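Local coordinates for alanine racemase, biosynthetic (Pseudomonas aeruginosa PAO1, PDB 6A2F), which is a pyridoxal-phosphate enzyme of the alanine racemase family, pairing an N-terminal TIM barrel with a C-terminal, mainly beta domain in a two-chain assembly, at residues A[8-13]-A[46-51]; A[19-24]-A[52-57]; A[155-160]-A[207-212]; A[196-201]-A[211-216]. All blocks are in the same frame, centred on the assembly; numbering follows the deposited sequence.

Contact 1 (A[8-13]-A[46-51])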
loop_
_atom_site.group_PDB
_atom_site.type_symbol
_atom_site.label_atom_id
_atom_site.label_comp_id
_atom_site.label_asym_id
_atom_site.label_seq_id
_atom_site.Cartn_x
_atom_site.Cartn_y
_atom_site.Cartn_z
ATOM N N VAL A 8 2.703 17.524 0.734
ATOM C CA VAL A 8 3.656 17.425 -0.362
ATOM C C VAL A 8 4.229 18.804 -0.698
ATOM O O VAL A 8 3.486 19.756 -0.984
ATOM C CB VAL A 8 3.020 16.780 -1.615
ATOM C CG1 VAL A 8 4.043 16.627 -2.731
ATOM C CG2 VAL A 8 2.407 15.429 -1.276
ATOM N N ASP A 9 5.556 18.902 -0.644
ATOM C CA ASP A 9 6.264 20.123 -1.014
ATOM C C ASP A 9 6.644 20.076 -2.493
ATOM O O ASP A 9 7.660 19.478 -2.871
ATOM C CB ASP A 9 7.502 20.319 -0.129
ATOM C CG ASP A 9 8.177 21.668 -0.346
ATOM O OD1 ASP A 9 7.837 22.380 -1.317
ATOM O OD2 ASP A 9 9.056 22.024 0.462
ATOM N N LEU A 10 5.826 20.723 -3.321
ATOM C CA LEU A 10 6.018 20.721 -4.770
ATOM C C LEU A 10 7.286 21.452 -5.212
ATOM O O LEU A 10 7.935 21.052 -6.178
ATOM C CB LEU A 10 4.789 21.283 -5.488
ATOM C CG LEU A 10 3.496 20.455 -5.417
ATOM C CD1 LEU A 10 2.314 21.264 -5.931
ATOM C CD2 LEU A 10 3.610 19.131 -6.165
ATOM N N SER A 11 7.649 22.509 -4.494
ATOM C CA SER A 11 8.844 23.280 -4.838
ATOM C C SER A 11 10.141 22.561 -4.437
ATOM O O SER A 11 11.211 22.861 -4.976
ATOM C CB SER A 11 8.776 24.691 -4.246
ATOM O OG SER A 11 9.022 24.655 -2.860
ATOM N N ALA A 12 10.046 21.610 -3.508
ATOM C CA ALA A 12 11.164 20.701 -3.240
ATOM C C ALA A 12 11.409 19.770 -4.438
ATOM O O ALA A 12 12.556 19.468 -4.774
ATOM C CB ALA A 12 10.925 19.900 -1.970
ATOM N N ILE A 13 10.326 19.325 -5.077
ATOM C CA ILE A 13 10.413 18.490 -6.279
ATOM C C ILE A 13 11.055 19.277 -7.427
ATOM O O ILE A 13 11.917 18.749 -8.136
ATOM C CB ILE A 13 9.033 17.916 -6.681
ATOM C CG1 ILE A 13 8.555 16.918 -5.621
ATOM C CG2 ILE A 13 9.087 17.254 -8.057
ATOM C CD1 ILE A 13 7.086 16.555 -5.701
ATOM N N VAL A 46 3.165 16.957 -12.024
ATOM C CA VAL A 46 3.281 17.350 -13.432
ATOM C C VAL A 46 2.995 18.846 -13.618
ATOM O O VAL A 46 3.677 19.518 -14.389
ATOM C CB VAL A 46 2.374 16.495 -14.350
ATOM C CG1 VAL A 46 2.333 17.047 -15.766
ATOM C CG2 VAL A 46 2.854 15.051 -14.378
ATOM N N THR A 47 2.005 19.366 -12.893
ATOM C CA THR A 47 1.676 20.797 -12.918
ATOM C C THR A 47 2.848 21.657 -12.421
ATOM O O THR A 47 3.156 22.693 -13.009
ATOM C CB THR A 47 0.391 21.089 -12.109
ATOM O OG1 THR A 47 -0.697 20.353 -12.676
ATOM C CG2 THR A 47 0.044 22.580 -12.110
ATOM N N ALA A 48 3.502 21.214 -11.349
ATOM C CA ALA A 48 4.673 21.903 -10.824
ATOM C C ALA A 48 5.863 21.836 -11.793
ATOM O O ALA A 48 6.623 22.802 -11.904
ATOM C CB ALA A 48 5.050 21.336 -9.466
ATOM N N LEU A 49 6.009 20.706 -12.493
ATOM C CA LEU A 49 7.090 20.497 -13.468
ATOM C C LEU A 49 6.622 20.685 -14.922
ATOM O O LEU A 49 7.262 20.195 -15.863
ATOM C CB LEU A 49 7.719 19.105 -13.292
ATOM C CG LEU A 49 8.418 18.747 -11.970
ATOM C CD1 LEU A 49 8.686 17.250 -11.900
ATOM C CD2 LEU A 49 9.705 19.541 -11.755
ATOM N N HIS A 50 5.512 21.404 -15.095
ATOM C CA HIS A 50 4.890 21.614 -16.407
ATOM C C HIS A 50 5.849 22.251 -17.417
ATOM O O HIS A 50 5.915 21.822 -18.569
ATOM C CB HIS A 50 3.628 22.468 -16.255
ATOM C CG HIS A 50 2.838 22.614 -17.517
ATOM N ND1 HIS A 50 1.660 21.934 -17.742
ATOM C CD2 HIS A 50 3.057 23.361 -18.624
ATOM C CE1 HIS A 50 1.190 22.255 -18.935
ATOM N NE2 HIS A 50 2.021 23.118 -19.490
ATOM N N ASP A 51 6.590 23.263 -16.972
ATOM C CA ASP A 51 7.536 23.979 -17.826
ATOM C C ASP A 51 8.983 23.602 -17.532
ATOM O O ASP A 51 9.823 23.630 -18.425
ATOM C CB ASP A 51 7.342 25.490 -17.686
ATOM C CG ASP A 51 5.893 25.912 -17.876
ATOM O OD1 ASP A 51 5.291 25.532 -18.907
ATOM O OD2 ASP A 51 5.351 26.620 -16.994
#
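Leu-10 meets Ala-48, and one helical turn further on Ile-13 meets Leu-49. These two apolar pairs make the whole contact. In the first, CB of Leu-10 lies 4.0 Å from CB of Ala-48. The small alanine is consistent with the close approach of helix 10-22 and helix 42-48 here, with CA of Leu-10 and CA of Ala-48 6.3 Å apart. Both residues of the second pair are buried. There CG2 of Ile-13 touches CD1 of Leu-49 at 3.9 Å, and the two side chains cross at about a right angle. The touching branch of Ile-13 is the short one. Its longer branch, CG1, runs beside the backbone N (chi1 -67°), which leaves CG2 on the leucine. Leu-49 is the first residue past its helix to leave helical geometry, and its CD1 reaches in towards Ile-13.

Behind this shell stands the N-cap of helix 10-22. OD1 of Asp-9 takes a hydrogen bond from OG of Ser-11 at 3.0 Å through its syn lone pair. The same oxygen receives weak bonds from the backbone N atoms of Ser-11 and Ala-12. The cap probably helps to hold the first turn, which carries Leu-10 and Ile-13.

Further out, Leu-10 also touches Glu-44 and Tyr-356, and Ile-13 rests on Val-45 and Tyr-215. Leu-49 packs on Phe-56. The contact therefore joins the two helices that precede and follow strand 28-32 of the barrel, with strand 55-58 beneath Leu-49 and strand 354-356 beside Leu-10.

Contact 2 (A[19-24]-A[52-57])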
loop_
_atom_site.group_PDB
_atom_site.type_symbol
_atom_site.label_atom_id
_atom_site.label_comp_id
_atom_site.label_asym_id
_atom_site.label_seq_id
_atom_site.Cartn_x
_atom_site.Cartn_y
_atom_site.Cartn_z
ATOM N N LEU A 19 18.425 19.912 -9.671
ATOM C CA LEU A 19 19.642 19.273 -9.192
ATOM C C LEU A 19 20.027 18.091 -10.089
ATOM O O LEU A 19 21.209 17.869 -10.362
ATOM C CB LEU A 19 19.460 18.819 -7.739
ATOM C CG LEU A 19 20.695 18.396 -6.935
ATOM C CD1 LEU A 19 20.485 18.707 -5.461
ATOM C CD2 LEU A 19 21.029 16.923 -7.129
ATOM N N ALA A 20 19.024 17.336 -10.536
ATOM C CA ALA A 20 19.248 16.218 -11.451
ATOM C C ALA A 20 19.748 16.721 -12.801
ATOM O O ALA A 20 20.662 16.138 -13.385
ATOM C CB ALA A 20 17.977 15.398 -11.622
ATOM N N LYS A 21 19.155 17.808 -13.286
ATOM C CA LYS A 21 19.565 18.409 -14.552
ATOM C C LYS A 21 20.996 18.953 -14.507
ATOM O O LYS A 21 21.732 18.859 -15.492
ATOM C CB LYS A 21 18.575 19.485 -14.991
ATOM C CG LYS A 21 17.393 18.928 -15.775
ATOM C CD LYS A 21 16.511 20.029 -16.355
ATOM C CE LYS A 21 17.197 20.846 -17.445
ATOM N NZ LYS A 21 17.694 20.006 -18.570
ATOM N N ARG A 22 21.389 19.479 -13.347
ATOM C CA ARG A 22 22.725 20.048 -13.135
ATOM C C ARG A 22 23.846 18.993 -13.179
ATOM O O ARG A 22 25.007 19.326 -13.434
ATOM C CB ARG A 22 22.750 20.854 -11.824
ATOM C CG ARG A 22 24.058 21.561 -11.493
ATOM C CD ARG A 22 24.342 22.768 -12.381
ATOM N NE ARG A 22 25.454 23.553 -11.840
ATOM C CZ ARG A 22 25.860 24.737 -12.301
ATOM N NH1 ARG A 22 25.258 25.309 -13.335
ATOM N NH2 ARG A 22 26.881 25.354 -11.716
ATOM N N CYS A 23 23.492 17.728 -12.955
ATOM C CA CYS A 23 24.436 16.617 -13.110
ATOM C C CYS A 23 24.907 16.429 -14.552
ATOM O O CYS A 23 26.003 15.933 -14.790
ATOM C CB CYS A 23 23.824 15.314 -12.603
ATOM S SG CYS A 23 23.557 15.270 -10.820
ATOM N N ALA A 24 24.063 16.812 -15.506
ATOM C CA ALA A 24 24.394 16.742 -16.928
ATOM C C ALA A 24 23.712 17.898 -17.658
ATOM O O ALA A 24 22.749 17.682 -18.390
ATOM C CB ALA A 24 23.965 15.401 -17.512
ATOM N N ASP A 52 9.265 23.249 -16.278
ATOM C CA ASP A 52 10.610 22.857 -15.850
ATOM C C ASP A 52 11.121 21.615 -16.573
ATOM O O ASP A 52 12.286 21.564 -16.972
ATOM C CB ASP A 52 10.652 22.595 -14.339
ATOM C CG ASP A 52 10.659 23.867 -13.509
ATOM O OD1 ASP A 52 10.469 24.974 -14.064
ATOM O OD2 ASP A 52 10.849 23.756 -12.281
ATOM N N ALA A 53 10.247 20.620 -16.725
ATOM C CA ALA A 53 10.649 19.299 -17.204
ATOM C C ALA A 53 10.866 19.256 -18.713
ATOM O O ALA A 53 10.091 19.825 -19.481
ATOM C CB ALA A 53 9.636 18.246 -16.780
ATOM N N ASP A 54 11.926 18.570 -19.125
ATOM C CA ASP A 54 12.205 18.362 -20.541
ATOM C C ASP A 54 11.231 17.349 -21.126
ATOM O O ASP A 54 10.944 17.374 -22.315
ATOM C CB ASP A 54 13.647 17.891 -20.742
ATOM C CG ASP A 54 14.663 18.822 -20.102
ATOM O OD1 ASP A 54 14.447 20.055 -20.121
ATOM O OD2 ASP A 54 15.680 18.318 -19.577
ATOM N N GLY A 55 10.726 16.466 -20.275
ATOM C CA GLY A 55 9.729 15.481 -20.667
ATOM C C GLY A 55 9.293 14.660 -19.475
ATOM O O GLY A 55 9.810 14.835 -18.376
ATOM N N PHE A 56 8.346 13.755 -19.695
ATOM C CA PHE A 56 7.818 12.919 -18.619
ATOM C C PHE A 56 7.899 11.443 -18.965
ATOM O O PHE A 56 7.730 11.064 -20.123
ATOM C CB PHE A 56 6.369 13.301 -18.306
ATOM C CG PHE A 56 6.211 14.702 -17.796
ATOM C CD1 PHE A 56 6.446 15.001 -16.460
ATOM C CD2 PHE A 56 5.827 15.726 -18.653
ATOM C CE1 PHE A 56 6.303 16.294 -15.986
ATOM C CE2 PHE A 56 5.682 17.025 -18.186
ATOM C CZ PHE A 56 5.918 17.308 -16.852
ATOM N N ALA A 57 8.155 10.618 -17.956
ATOM C CA ALA A 57 8.151 9.167 -18.124
ATOM C C ALA A 57 7.151 8.512 -17.166
ATOM O O ALA A 57 7.108 8.836 -15.971
ATOM C CB ALA A 57 9.548 8.601 -17.918
#
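Lys-21 and Asp-54 form a salt bridge between helix 10-22 and the loop before strand 55-58. The backbones stay well apart here, and the long lysine spans the gap. Its CB leaves the helix pointing toward the other segment, and CG carries the chain onward in an extended form. CD is the first atom to approach the carboxylate, 3.7 Å from OD2 of Asp-54. The chain then bends twice, at chi3 (67°) and chi4 (56°), and the bends fold the end of the lysine against the acid. CE lies 3.6 Å from OD2 and 3.9 Å from OD1 of Asp-54. At the tip, NZ donates to OD2 of Asp-54 at 2.8 Å. The bond uses the syn lone pair of OD2, on the side of the other oxygen. OD1 of Asp-54 is further off, 3.6 Å from NZ, so the ammonium is held through one oxygen.

Asp-54 comes to meet it from the opposite direction and is held by partners of its own. OD2 also accepts from the backbone N of Ala-29, at strand 28-32. The backbone N of Asp-54 is bonded to OH of Tyr-17, which lies one helical turn before Lys-21. Trp-207 packs against the aspartate as well.

OD2 thus serves two donors, one from the helix and one from the neighbouring strand. The bridge lies at the surface, so solvent probably screens part of the charge attraction. The second bond, from N of Ala-29, probably limits the movement of the carboxylate and so helps to place the lysine tip.

Contact 3 (A[155-160]-A[207-212])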
loop_
_atom_site.group_PDB
_atom_site.type_symbol
_atom_site.label_atom_id
_atom_site.label_comp_id
_atom_site.label_asym_id
_atom_site.label_seq_id
_atom_site.Cartn_x
_atom_site.Cartn_y
_atom_site.Cartn_z
ATOM N N ASN A 155 15.661 5.097 -30.877
ATOM C CA ASN A 155 16.444 5.382 -29.679
ATOM C C ASN A 155 16.881 4.116 -28.947
ATOM O O ASN A 155 16.394 3.019 -29.241
ATOM C CB ASN A 155 15.643 6.287 -28.732
ATOM C CG ASN A 155 15.245 7.603 -29.374
ATOM O OD1 ASN A 155 15.906 8.089 -30.292
ATOM N ND2 ASN A 155 14.159 8.189 -28.892
ATOM N N LEU A 156 17.808 4.274 -28.002
ATOM C CA LEU A 156 18.270 3.158 -27.182
ATOM C C LEU A 156 18.051 3.424 -25.693
ATOM O O LEU A 156 18.364 4.510 -25.190
ATOM C CB LEU A 156 19.745 2.843 -27.464
ATOM C CG LEU A 156 20.389 1.684 -26.688
ATOM C CD1 LEU A 156 19.836 0.336 -27.127
ATOM C CD2 LEU A 156 21.907 1.710 -26.813
ATOM N N ILE A 157 17.514 2.422 -24.998
ATOM C CA ILE A 157 17.274 2.508 -23.556
ATOM C C ILE A 157 17.658 1.200 -22.842
ATOM O O ILE A 157 17.425 0.100 -23.356
ATOM C CB ILE A 157 15.817 2.958 -23.225
ATOM C CG1 ILE A 157 15.671 3.306 -21.734
ATOM C CG2 ILE A 157 14.789 1.916 -23.664
ATOM C CD1 ILE A 157 14.327 3.886 -21.344
ATOM N N SER A 158 18.283 1.341 -21.674
ATOM C CA SER A 158 18.549 0.223 -20.780
ATOM C C SER A 158 18.526 0.723 -19.341
ATOM O O SER A 158 18.499 1.933 -19.099
ATOM C CB SER A 158 19.885 -0.444 -21.108
ATOM O OG SER A 158 19.894 -1.790 -20.673
ATOM N N HIS A 159 18.544 -0.204 -18.392
ATOM C CA HIS A 159 18.336 0.130 -16.988
ATOM C C HIS A 159 19.247 -0.711 -16.087
ATOM O O HIS A 159 19.336 -1.929 -16.260
ATOM C CB HIS A 159 16.856 -0.081 -16.632
ATOM C CG HIS A 159 16.471 0.423 -15.275
ATOM N ND1 HIS A 159 16.291 1.763 -15.000
ATOM C CD2 HIS A 159 16.212 -0.235 -14.121
ATOM C CE1 HIS A 159 15.945 1.908 -13.733
ATOM N NE2 HIS A 159 15.891 0.709 -13.177
ATOM N N PHE A 160 19.919 -0.051 -15.139
ATOM C CA PHE A 160 20.858 -0.701 -14.211
ATOM C C PHE A 160 20.146 -1.526 -13.149
ATOM O O PHE A 160 19.033 -1.191 -12.751
ATOM C CB PHE A 160 21.712 0.341 -13.485
ATOM C CG PHE A 160 22.796 0.956 -14.326
ATOM C CD1 PHE A 160 23.829 0.179 -14.844
ATOM C CD2 PHE A 160 22.808 2.329 -14.564
ATOM C CE1 PHE A 160 24.840 0.754 -15.598
ATOM C CE2 PHE A 160 23.819 2.909 -15.317
ATOM C CZ PHE A 160 24.835 2.123 -15.834
ATOM N N TRP A 207 19.338 11.403 -22.428
ATOM C CA TRP A 207 18.199 11.637 -21.544
ATOM C C TRP A 207 18.376 10.910 -20.214
ATOM O O TRP A 207 18.458 9.682 -20.170
ATOM C CB TRP A 207 16.876 11.219 -22.209
ATOM C CG TRP A 207 16.379 12.182 -23.252
ATOM C CD1 TRP A 207 16.843 12.318 -24.527
ATOM C CD2 TRP A 207 15.313 13.135 -23.111
ATOM N NE1 TRP A 207 16.144 13.303 -25.189
ATOM C CE2 TRP A 207 15.199 13.821 -24.345
ATOM C CE3 TRP A 207 14.451 13.482 -22.061
ATOM C CZ2 TRP A 207 14.255 14.833 -24.561
ATOM C CZ3 TRP A 207 13.514 14.493 -22.276
ATOM C CH2 TRP A 207 13.423 15.152 -23.523
ATOM N N LEU A 208 18.447 11.686 -19.136
ATOM C CA LEU A 208 18.446 11.148 -17.784
ATOM C C LEU A 208 17.035 10.696 -17.424
ATOM O O LEU A 208 16.059 11.209 -17.972
ATOM C CB LEU A 208 18.910 12.217 -16.791
ATOM C CG LEU A 208 20.200 12.994 -17.093
ATOM C CD1 LEU A 208 20.362 14.128 -16.094
ATOM C CD2 LEU A 208 21.431 12.093 -17.099
ATOM N N ARG A 209 16.919 9.735 -16.508
ATOM C CA ARG A 209 15.603 9.284 -16.051
ATOM C C ARG A 209 15.514 9.293 -14.531
ATOM O O ARG A 209 15.383 8.225 -13.916
ATOM C CB ARG A 209 15.277 7.882 -16.579
ATOM C CG ARG A 209 15.468 7.693 -18.072
ATOM C CD ARG A 209 14.848 6.391 -18.552
ATOM N NE ARG A 209 15.315 5.223 -17.805
ATOM C CZ ARG A 209 16.409 4.520 -18.097
ATOM N NH1 ARG A 209 17.187 4.859 -19.123
ATOM N NH2 ARG A 209 16.731 3.473 -17.351
ATOM N N PRO A 210 15.588 10.491 -13.912
ATOM C CA PRO A 210 15.447 10.531 -12.458
ATOM C C PRO A 210 14.010 10.311 -11.993
ATOM O O PRO A 210 13.080 10.938 -12.508
ATOM C CB PRO A 210 15.929 11.938 -12.095
ATOM C CG PRO A 210 15.716 12.748 -13.319
ATOM C CD PRO A 210 15.952 11.810 -14.463
ATOM N N GLY A 211 13.855 9.395 -11.037
ATOM C CA GLY A 211 12.598 9.156 -10.347
ATOM C C GLY A 211 12.705 9.513 -8.875
ATOM O O GLY A 211 12.442 10.650 -8.481
ATOM N N ILE A 212 13.117 8.537 -8.068
ATOM C CA ILE A 212 13.129 8.659 -6.605
ATOM C C ILE A 212 13.824 9.925 -6.075
ATOM O O ILE A 212 13.346 10.538 -5.111
ATOM C CB ILE A 212 13.688 7.373 -5.934
ATOM C CG1 ILE A 212 13.409 7.352 -4.421
ATOM C CG2 ILE A 212 15.170 7.185 -6.232
ATOM C CD1 ILE A 212 11.963 7.095 -4.042
#
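Arg-209 reaches from the segment following Leu-208 to O of Ser-158 and the ring of His-159. The guanidinium is the tight, buried part of the contact. NH2 of Arg-209 gives a bond of 2.9 Å to O of Ser-158, bent to 142° at the hydrogen and coming from above the carbonyl plane. NH1 of Arg-209 adds a weak one of 3.2 Å to the same O of Ser-158. Ile-157 lies over one face of the guanidinium. Its CG1 stands anti to the backbone N (chi1 -169°) and lies 3.4 Å from NH1 of Arg-209, while CD1 of Ile-157 is 3.8 Å from CD of Arg-209.

The more open side is His-159, which is only partly buried. NH2 of Arg-209 meets ND1 of His-159 at 2.9 Å, at the ring edge. This bond lies in both the ring and guanidinium planes, although these are 44° apart. On the other side of the imidazole, NE2 is hydrogen-bonded to OH of Tyr-254 of the second subunit. D-lysine is bound about 5 Å from the histidine side chain, and a malonate ion about 4 Å.

NH1 of Arg-209 is also bonded to OG of Ser-190, and NE to N1 of the modified residue LLP at position 34. An arginine at the pyridine nitrogen is a hallmark of the alanine racemase family. All three guanidinium nitrogens of Arg-209 are thus engaged, which should limit its rotation. Ser-158 and His-159 probably act as a second shell that positions the arginine at the cofactor ring, and His-159 also links it to the second subunit.

Contact 4 (A[196-201]-A[211-216])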
loop_
_atom_site.group_PDB
_atom_site.type_symbol
_atom_site.label_atom_id
_atom_site.label_comp_id
_atom_site.label_asym_id
_atom_site.label_seq_id
_atom_site.Cartn_x
_atom_site.Cartn_y
_atom_site.Cartn_z
ATOM N N ALA A 196 22.343 6.452 -11.004
ATOM C CA ALA A 196 23.349 6.722 -12.020
ATOM C C ALA A 196 23.493 8.210 -12.327
ATOM O O ALA A 196 24.589 8.667 -12.653
ATOM C CB ALA A 196 23.050 5.935 -13.292
ATOM N N VAL A 197 22.395 8.961 -12.221
ATOM C CA VAL A 197 22.421 10.413 -12.454
ATOM C C VAL A 197 23.405 11.077 -11.496
ATOM O O VAL A 197 24.081 12.050 -11.852
ATOM C CB VAL A 197 21.021 11.059 -12.305
ATOM C CG1 VAL A 197 21.118 12.578 -12.173
ATOM C CG2 VAL A 197 20.134 10.694 -13.485
ATOM N N LEU A 198 23.496 10.530 -10.289
ATOM C CA LEU A 198 24.344 11.100 -9.254
ATOM C C LEU A 198 25.760 10.527 -9.229
ATOM O O LEU A 198 26.680 11.190 -8.761
ATOM C CB LEU A 198 23.685 10.958 -7.876
ATOM C CG LEU A 198 22.492 11.870 -7.576
ATOM C CD1 LEU A 198 21.587 11.233 -6.527
ATOM C CD2 LEU A 198 22.940 13.263 -7.147
ATOM N N THR A 199 25.942 9.306 -9.728
ATOM C CA THR A 199 27.216 8.611 -9.532
ATOM C C THR A 199 27.895 8.022 -10.773
ATOM O O THR A 199 29.092 7.729 -10.725
ATOM C CB THR A 199 27.098 7.517 -8.452
ATOM O OG1 THR A 199 26.113 6.558 -8.848
ATOM C CG2 THR A 199 26.712 8.125 -7.099
ATOM N N ILE A 200 27.156 7.837 -11.871
ATOM C CA ILE A 200 27.727 7.239 -13.095
ATOM C C ILE A 200 27.634 8.188 -14.302
ATOM O O ILE A 200 26.799 7.974 -15.188
ATOM C CB ILE A 200 27.056 5.882 -13.481
ATOM C CG1 ILE A 200 26.561 5.084 -12.261
ATOM C CG2 ILE A 200 27.967 5.051 -14.385
ATOM C CD1 ILE A 200 27.631 4.610 -11.301
ATOM N N PRO A 201 28.503 9.227 -14.358
ATOM C CA PRO A 201 28.418 10.201 -15.466
ATOM C C PRO A 201 28.507 9.581 -16.872
ATOM O O PRO A 201 27.927 10.127 -17.819
ATOM C CB PRO A 201 29.595 11.159 -15.202
ATOM C CG PRO A 201 30.488 10.440 -14.244
ATOM C CD PRO A 201 29.594 9.559 -13.422
ATOM N N GLY A 211 13.855 9.395 -11.037
ATOM C CA GLY A 211 12.598 9.156 -10.347
ATOM C C GLY A 211 12.705 9.513 -8.875
ATOM O O GLY A 211 12.442 10.650 -8.481
ATOM N N ILE A 212 13.117 8.537 -8.068
ATOM C CA ILE A 212 13.129 8.659 -6.605
ATOM C C ILE A 212 13.824 9.925 -6.075
ATOM O O ILE A 212 13.346 10.538 -5.111
ATOM C CB ILE A 212 13.688 7.373 -5.934
ATOM C CG1 ILE A 212 13.409 7.352 -4.421
ATOM C CG2 ILE A 212 15.170 7.185 -6.232
ATOM C CD1 ILE A 212 11.963 7.095 -4.042
ATOM N N MET A 213 14.922 10.331 -6.718
ATOM C CA MET A 213 15.678 11.509 -6.275
ATOM C C MET A 213 14.858 12.796 -6.363
ATOM O O MET A 213 15.090 13.742 -5.602
ATOM C CB MET A 213 17.006 11.652 -7.031
ATOM C CG MET A 213 16.896 12.199 -8.447
ATOM S SD MET A 213 18.505 12.390 -9.243
ATOM C CE MET A 213 19.157 13.825 -8.392
ATOM N N LEU A 214 13.893 12.815 -7.282
ATOM C CA LEU A 214 12.985 13.944 -7.444
ATOM C C LEU A 214 12.176 14.207 -6.183
ATOM O O LEU A 214 11.771 15.339 -5.926
ATOM C CB LEU A 214 12.043 13.704 -8.625
ATOM C CG LEU A 214 12.341 14.312 -10.004
ATOM C CD1 LEU A 214 13.826 14.386 -10.333
ATOM C CD2 LEU A 214 11.582 13.555 -11.083
ATOM N N TYR A 215 11.964 13.163 -5.391
ATOM C CA TYR A 215 11.071 13.247 -4.240
ATOM C C TYR A 215 11.826 13.351 -2.907
ATOM O O TYR A 215 11.228 13.309 -1.831
ATOM C CB TYR A 215 10.066 12.083 -4.270
ATOM C CG TYR A 215 9.400 11.927 -5.628
ATOM C CD1 TYR A 215 8.310 12.721 -5.992
ATOM C CD2 TYR A 215 9.882 11.006 -6.560
ATOM C CE1 TYR A 215 7.712 12.594 -7.237
ATOM C CE2 TYR A 215 9.293 10.871 -7.808
ATOM C CZ TYR A 215 8.208 11.665 -8.143
ATOM O OH TYR A 215 7.616 11.524 -9.385
ATOM N N GLY A 216 13.144 13.514 -3.000
ATOM C CA GLY A 216 13.983 13.731 -1.827
ATOM C C GLY A 216 14.238 12.471 -1.030
ATOM O O GLY A 216 14.439 12.521 0.188
#
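Met-213 projects from a short 3-10 turn towards helix 194-199 and meets Val-197 and Leu-198 with different atoms. Its sulfur lies across Val-197. SD of Met-213 is 3.9 Å from CG1 of Val-197, and the two side chains cross at about a right angle. The methyl end meets Leu-198 tip to tip. CE of Met-213 lies 4.0 Å from CG of Leu-198 and equally far from CD1 and CD2, so it faces the fork of the leucine. The methionine CG sits between the backbone N and the carbonyl carbon (chi1 77°), and the chain runs straight to SD before bending at chi3 (-74°), which turns CE to Leu-198.

The turn that carries Met-213 is held by backbone bonds, such as N of Leu-214 to O of Gly-211 at 2.9 Å. It also serves the cofactor: the N atoms of Gly-211 and Ile-212 are hydrogen-bonded to phosphate oxygens of the modified residue LLP at position 34. Ser-194, at the start of the facing helix, is bonded through OG to N of Gly-211 and N of Met-213. Leu-19 and Ala-20 also touch Met-213. The contact thus sets Met-213, next to the phosphate-binding backbone, between helix 194-199 and helix 10-22.

All four contacts lie in the N-terminal barrel domain. Along the chain, contacts 1 and 2 interleave near the start, while contacts 3 and 4 come later and share Gly-211 and Ile-212. Helix 10-22 serves both contact 1 and contact 2, whose centres are 12 Å apart. Contacts 2 and 3 reach the same parallel sheet, through strands 55-58 and 207-208. Contacts 2, 3 and 4 are a close group, with centres 10 to 11 Å apart, whereas the centres of contacts 1 and 3 are about 20 Å apart and the two do not touch. Contacts 3 and 4 lie at the cofactor, and helix 10-22 touches both of them through Ala-20. Contacts 1 and 2 join that helix to its neighbours.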